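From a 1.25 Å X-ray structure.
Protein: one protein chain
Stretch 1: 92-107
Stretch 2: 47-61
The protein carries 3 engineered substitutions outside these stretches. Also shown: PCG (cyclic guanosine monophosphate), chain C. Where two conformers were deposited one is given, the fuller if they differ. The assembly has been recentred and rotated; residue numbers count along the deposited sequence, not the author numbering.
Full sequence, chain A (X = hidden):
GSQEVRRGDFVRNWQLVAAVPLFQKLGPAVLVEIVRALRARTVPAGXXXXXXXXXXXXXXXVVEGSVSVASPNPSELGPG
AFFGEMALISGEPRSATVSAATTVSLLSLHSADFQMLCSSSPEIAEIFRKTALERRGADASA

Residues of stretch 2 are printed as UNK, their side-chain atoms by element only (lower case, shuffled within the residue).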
# COMPACT_ATOMS: atom_id res chain seq x y z
N GLU A 92 -13.23 7.54 3.33
CA GLU A 92 -14.04 6.72 4.21
C GLU A 92 -13.15 5.85 5.07
O GLU A 92 -11.96 5.69 4.80
CB GLU A 92 -15.01 5.85 3.41
CG GLU A 92 -16.02 6.63 2.57
CD GLU A 92 -17.02 7.43 3.41
OE1 GLU A 92 -17.25 7.09 4.59
OE2 GLU A 92 -17.59 8.41 2.87
N PRO A 93 -13.73 5.28 6.12
CA PRO A 93 -12.94 4.40 6.96
C PRO A 93 -12.47 3.16 6.21
O PRO A 93 -13.01 2.81 5.16
CB PRO A 93 -13.92 4.03 8.08
CG PRO A 93 -14.88 5.20 8.10
CD PRO A 93 -15.06 5.55 6.68
N ARG A 94 -11.50 2.48 6.77
CA ARG A 94 -11.06 1.21 6.22
C ARG A 94 -12.25 0.29 6.01
O ARG A 94 -13.14 0.19 6.87
CB ARG A 94 -10.09 0.51 7.17
CG ARG A 94 -8.77 1.20 7.46
CD ARG A 94 -7.96 1.41 6.20
NE ARG A 94 -6.64 1.93 6.53
CZ ARG A 94 -5.79 2.41 5.64
NH1 ARG A 94 -6.11 2.47 4.36
NH2 ARG A 94 -4.59 2.83 6.05
N SER A 95 -12.24 -0.41 4.89
CA SER A 95 -13.36 -1.25 4.51
C SER A 95 -13.17 -2.73 4.81
O SER A 95 -14.09 -3.51 4.61
CB SER A 95 -13.69 -1.09 3.01
OG SER A 95 -12.64 -1.60 2.20
N ALA A 96 -11.98 -3.09 5.29
CA ALA A 96 -11.68 -4.48 5.63
C ALA A 96 -10.46 -4.47 6.53
O ALA A 96 -9.63 -3.57 6.47
CB ALA A 96 -11.41 -5.29 4.38
N THR A 97 -10.35 -5.52 7.35
CA THR A 97 -9.17 -5.75 8.16
C THR A 97 -8.15 -6.56 7.35
O THR A 97 -8.48 -7.61 6.78
CB THR A 97 -9.56 -6.47 9.45
OG1 THR A 97 -10.44 -5.59 10.17
CG2 THR A 97 -8.33 -6.81 10.30
N VAL A 98 -6.94 -6.05 7.30
CA VAL A 98 -5.83 -6.69 6.62
C VAL A 98 -4.78 -7.00 7.67
O VAL A 98 -4.41 -6.14 8.45
CB VAL A 98 -5.25 -5.77 5.52
CG1 VAL A 98 -4.11 -6.46 4.78
CG2 VAL A 98 -6.33 -5.29 4.58
N SER A 99 -4.30 -8.23 7.65
CA SER A 99 -3.35 -8.77 8.62
C SER A 99 -2.18 -9.42 7.87
O SER A 99 -2.34 -9.89 6.74
CB SER A 99 -4.03 -9.86 9.45
OG SER A 99 -5.23 -9.42 10.07
N ALA A 100 -1.02 -9.48 8.50
CA ALA A 100 0.06 -10.25 7.94
C ALA A 100 -0.33 -11.73 7.94
O ALA A 100 -0.81 -12.25 8.95
CB ALA A 100 1.33 -10.06 8.74
N ALA A 101 -0.14 -12.42 6.82
CA ALA A 101 -0.38 -13.85 6.75
C ALA A 101 0.91 -14.57 7.20
O ALA A 101 0.97 -15.12 8.28
CB ALA A 101 -0.78 -14.23 5.34
N THR A 102 1.93 -14.51 6.37
CA THR A 102 3.28 -14.80 6.78
C THR A 102 3.87 -13.48 7.26
O THR A 102 3.25 -12.42 7.13
CB THR A 102 4.10 -15.35 5.60
OG1 THR A 102 4.13 -14.39 4.54
CG2 THR A 102 3.52 -16.66 5.10
N THR A 103 5.08 -13.52 7.80
CA THR A 103 5.83 -12.30 8.02
C THR A 103 5.87 -11.55 6.70
O THR A 103 6.11 -12.15 5.68
CB THR A 103 7.27 -12.62 8.42
OG1 THR A 103 7.26 -13.67 9.39
CG2 THR A 103 7.93 -11.37 8.97
N VAL A 104 5.63 -10.24 6.72
CA VAL A 104 5.48 -9.50 5.47
C VAL A 104 6.29 -8.20 5.50
O VAL A 104 6.37 -7.53 6.52
CB VAL A 104 3.98 -9.24 5.19
CG1 VAL A 104 3.35 -8.32 6.27
CG2 VAL A 104 3.77 -8.69 3.79
N SER A 105 6.93 -7.86 4.38
CA SER A 105 7.56 -6.55 4.18
C SER A 105 6.68 -5.72 3.30
O SER A 105 6.20 -6.18 2.24
CB SER A 105 8.96 -6.62 3.55
OG SER A 105 9.82 -7.25 4.44
N LEU A 106 6.48 -4.49 3.74
CA LEU A 106 5.63 -3.52 3.11
C LEU A 106 6.40 -2.24 2.86
O LEU A 106 7.28 -1.89 3.63
CB LEU A 106 4.47 -3.16 4.05
CG LEU A 106 3.64 -4.27 4.62
CD1 LEU A 106 2.66 -3.77 5.67
CD2 LEU A 106 2.90 -4.99 3.52
N LEU A 107 6.04 -1.53 1.81
CA LEU A 107 6.41 -0.13 1.63
C LEU A 107 5.16 0.70 1.91
O LEU A 107 4.16 0.58 1.21
CB LEU A 107 6.96 0.13 0.22
CG LEU A 107 8.26 -0.60 -0.11
CD1 LEU A 107 8.57 -0.51 -1.58
CD2 LEU A 107 9.41 -0.02 0.69
N UNK A 47 -0.32 -10.24 12.67
CA UNK A 47 -0.58 -8.91 13.20
C UNK A 47 -1.50 -8.12 12.26
O UNK A 47 -1.39 -8.19 11.04
c UNK A 47 0.73 -8.16 13.41
N UNK A 48 -2.39 -7.34 12.86
CA UNK A 48 -3.29 -6.48 12.10
C UNK A 48 -2.55 -5.25 11.61
O UNK A 48 -1.83 -4.61 12.36
c UNK A 48 -4.52 -6.10 12.96
c UNK A 48 -5.35 -5.04 12.29
c UNK A 48 -5.37 -7.33 13.19
N UNK A 49 -2.72 -4.97 10.33
CA UNK A 49 -2.09 -3.83 9.67
C UNK A 49 -3.10 -2.67 9.55
O UNK A 49 -2.76 -1.51 9.83
c UNK A 49 -0.21 -6.13 7.28
c UNK A 49 -0.97 -3.04 7.61
c UNK A 49 -1.53 -4.24 8.31
c UNK A 49 -0.47 -5.35 8.49
N UNK A 50 -4.31 -2.97 9.08
CA UNK A 50 -5.36 -2.00 9.23
C UNK A 50 -6.65 -2.71 9.57
O UNK A 50 -6.83 -3.89 9.33
s UNK A 50 -5.90 -2.08 6.55
c UNK A 50 -5.49 -1.14 7.99
N UNK A 51 -7.49 -1.98 10.27
CA UNK A 51 -8.69 -2.53 10.86
C UNK A 51 -9.94 -1.88 10.29
O UNK A 51 -10.03 -0.67 10.19
c UNK A 51 -8.23 -5.07 15.19
n UNK A 51 -7.09 -5.43 15.76
n UNK A 51 -8.47 -3.77 15.03
c UNK A 51 -9.77 -3.19 13.01
n UNK A 51 -9.09 -6.00 14.78
c UNK A 51 -9.70 -3.20 14.47
c UNK A 51 -8.68 -2.36 12.37
N UNK A 52 -10.90 -2.71 9.93
CA UNK A 52 -12.18 -2.23 9.43
C UNK A 52 -12.75 -1.15 10.34
O UNK A 52 -12.73 -1.27 11.56
c UNK A 52 -14.43 -2.93 8.48
c UNK A 52 -13.56 -4.09 10.59
c UNK A 52 -13.20 -3.40 9.25
c UNK A 52 -15.34 -4.05 8.10
N UNK A 53 -13.22 -0.07 9.72
CA UNK A 53 -13.85 1.02 10.43
C UNK A 53 -12.95 2.11 10.94
O UNK A 53 -13.45 3.14 11.39
N UNK A 54 -11.64 1.90 10.92
CA UNK A 54 -10.70 2.90 11.43
C UNK A 54 -10.34 3.88 10.32
O UNK A 54 -10.45 3.57 9.13
c UNK A 54 -9.43 2.23 12.00
c UNK A 54 -9.77 1.32 13.19
o UNK A 54 -7.42 1.00 13.62
o UNK A 54 -8.85 0.38 15.19
c UNK A 54 -8.59 0.88 14.05
N UNK A 55 -9.91 5.09 10.69
CA UNK A 55 -9.47 6.04 9.67
C UNK A 55 -8.21 5.51 8.99
O UNK A 55 -7.40 4.83 9.64
c UNK A 55 -9.16 7.31 10.47
c UNK A 55 -9.86 7.14 11.76
c UNK A 55 -9.88 5.68 12.04
N UNK A 56 -8.06 5.83 7.71
CA UNK A 56 -6.89 5.44 6.94
C UNK A 56 -6.10 6.66 6.52
O UNK A 56 -6.66 7.60 5.98
N UNK A 57 -4.80 6.64 6.78
CA UNK A 57 -3.92 7.76 6.46
C UNK A 57 -2.71 7.31 5.66
O UNK A 57 -1.78 8.09 5.49
c UNK A 57 -3.46 8.45 7.75
o UNK A 57 -2.09 8.00 9.66
o UNK A 57 -2.57 6.32 8.31
c UNK A 57 -2.63 7.53 8.62
N UNK A 58 -2.72 6.08 5.18
CA UNK A 58 -1.62 5.58 4.37
C UNK A 58 -2.07 4.35 3.60
O UNK A 58 -3.13 3.79 3.86
c UNK A 58 -0.46 5.21 5.28
n UNK A 58 -0.17 5.12 8.28
c UNK A 58 -0.77 4.05 6.18
n UNK A 58 1.71 4.84 9.58
c UNK A 58 0.59 5.50 9.30
c UNK A 58 0.11 4.01 7.40
n UNK A 58 0.24 6.53 10.03
N UNK A 59 -1.26 3.94 2.64
CA UNK A 59 -1.48 2.65 1.97
C UNK A 59 -0.15 1.91 1.91
O UNK A 59 0.88 2.44 2.34
c UNK A 59 -1.22 3.46 -0.42
s UNK A 59 -1.80 3.30 -2.12
c UNK A 59 -2.12 2.80 0.59
c UNK A 59 -1.57 1.54 -2.36
N UNK A 60 -0.20 0.68 1.41
CA UNK A 60 0.90 -0.25 1.55
C UNK A 60 1.10 -1.04 0.27
O UNK A 60 0.13 -1.51 -0.35
c UNK A 60 -0.96 -0.31 4.37
c UNK A 60 1.12 0.23 6.11
c UNK A 60 -1.22 0.27 5.61
c UNK A 60 0.62 -1.24 2.67
c UNK A 60 1.37 -0.34 4.88
c UNK A 60 0.34 -0.60 4.00
c UNK A 60 -0.17 0.54 6.48
N UNK A 61 2.37 -1.22 -0.12
CA UNK A 61 2.77 -2.07 -1.24
C UNK A 61 3.45 -3.29 -0.65
O UNK A 61 4.40 -3.18 0.11
c UNK A 61 2.40 2.18 -2.58
c UNK A 61 2.36 -0.19 -3.94
c UNK A 61 1.71 2.09 -3.77
c UNK A 61 3.05 1.09 -2.06
c UNK A 61 1.69 0.90 -4.45
c UNK A 61 3.05 -0.11 -2.74
c UNK A 61 3.71 -1.31 -2.16
PA PCG C . -9.01 0.11 2.67
O1A PCG C . -8.33 1.46 2.83
O2A PCG C . -10.49 0.10 2.72
O5' PCG C . -8.47 -0.83 3.77
C5' PCG C . -8.63 -2.17 3.65
C4' PCG C . -8.06 -2.60 2.28
O4' PCG C . -8.08 -4.03 1.92
C3' PCG C . -8.73 -1.95 1.27
O3' PCG C . -8.51 -0.50 1.29
C2' PCG C . -8.17 -2.68 -0.01
O2' PCG C . -7.01 -1.99 -0.47
C1' PCG C . -7.85 -3.98 0.43
N9 PCG C . -8.58 -5.06 -0.17
C8 PCG C . -8.08 -6.08 -0.94
N7 PCG C . -9.05 -6.85 -1.42
C5 PCG C . -10.22 -6.31 -0.94
C6 PCG C . -11.59 -6.70 -1.12
O6 PCG C . -11.99 -7.68 -1.79
N1 PCG C . -12.49 -5.90 -0.46
C2 PCG C . -12.15 -4.77 0.27
N2 PCG C . -13.12 -4.05 0.85
N3 PCG C . -10.85 -4.37 0.46
C4 PCG C . -9.92 -5.20 -0.19
O HOH W 1 -11.27 -6.69 12.49
O HOH W 2 -6.06 2.40 9.33
O HOH W 3 -10.25 7.17 6.33

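Position 47 has one side-chain carbon, pointing away from stretch 1; its carbonyl O accepts a hydrogen bond from Ala100 N (2.9 Å). One carbon means Ala47. Position 48 carries three carbons, one bearing the other two, on the sheet face shared with Ser99: Val48. At 49, four carbons fork at the first, one arm two carbons long, and the tip of that arm lies among Ala100, Val104 and Leu106. This is Ile49, whose CD1 is 4.0 Å from Leu106 CD1.

Position 50 has one carbon and then a sulfur: Cys50, with SG 3.8 Å from Val98 CG2. Position 51 shows three carbons, a nitrogen, and a carbon carrying two more nitrogens, a guanidinium chain: Arg51. At 52 the forked four-carbon pattern returns, with a backbone N 2.9 Å from Thr97 OG1 in a nearly linear hydrogen bond (179°): Ile52.

Position 53 has no side-chain atoms, and phi/psi of 88/-11° would jam a CB against the preceding carbonyl: Gly53. Its N donates to Arg94 O (2.9 Å). At 54, three carbons end in two oxygens, giving Glu54; its backbone O receives Arg94 N (2.8 Å), and its N closes the type II turn on Arg51 O (3.1 Å). Position 55 closes three carbons onto its own N: Pro55.

Position 56 again lacks side-chain atoms. An ideal CB would stand 2.7 Å from Arg94 CZ, a clash, so Gly56 fits, its CA lying over one guanidinium face. Two carbons, the second with two oxygens, make 57 Asp57. At 58, a second guanidinium chain identifies Arg58; its NE forms a salt bridge with Asp57 OD1 (2.7 Å).

Position 59 is unbranched, two carbons, sulfur, carbon, pointing away: Met59. Positions 60 and 61 each have one carbon and a six-carbon ring without oxygen: Phe60, whose CD1 is 3.7 Å from Leu106 CD1, and Phe61, whose CB is 4.3 Å from Leu107 CB.

The contact has two antiparallel pairings, with Leu106 packing between Ile49 and Phe60 in the space that separates them, and a separate anchor at Arg94. At one, Val98 O accepts from both Ile49 N (2.8 Å) and Cys50 N (3.2 Å), the signature of the bulge where the register shifts by one. At the other, Leu107 and Phe61 exchange hydrogen bonds, Phe61 N to Leu107 O and Leu107 N to Phe61 O, both 2.9 Å. At that anchor, Arg94 NH2 donates to Arg58 O (2.8 Å) while Arg94 NH1 donates to PCG O1A (2.9 Å), so one guanidinium ties stretch 2 to the cyclic nucleotide.

Stretch 2 47-61: AVICRIGEPGDRMFF
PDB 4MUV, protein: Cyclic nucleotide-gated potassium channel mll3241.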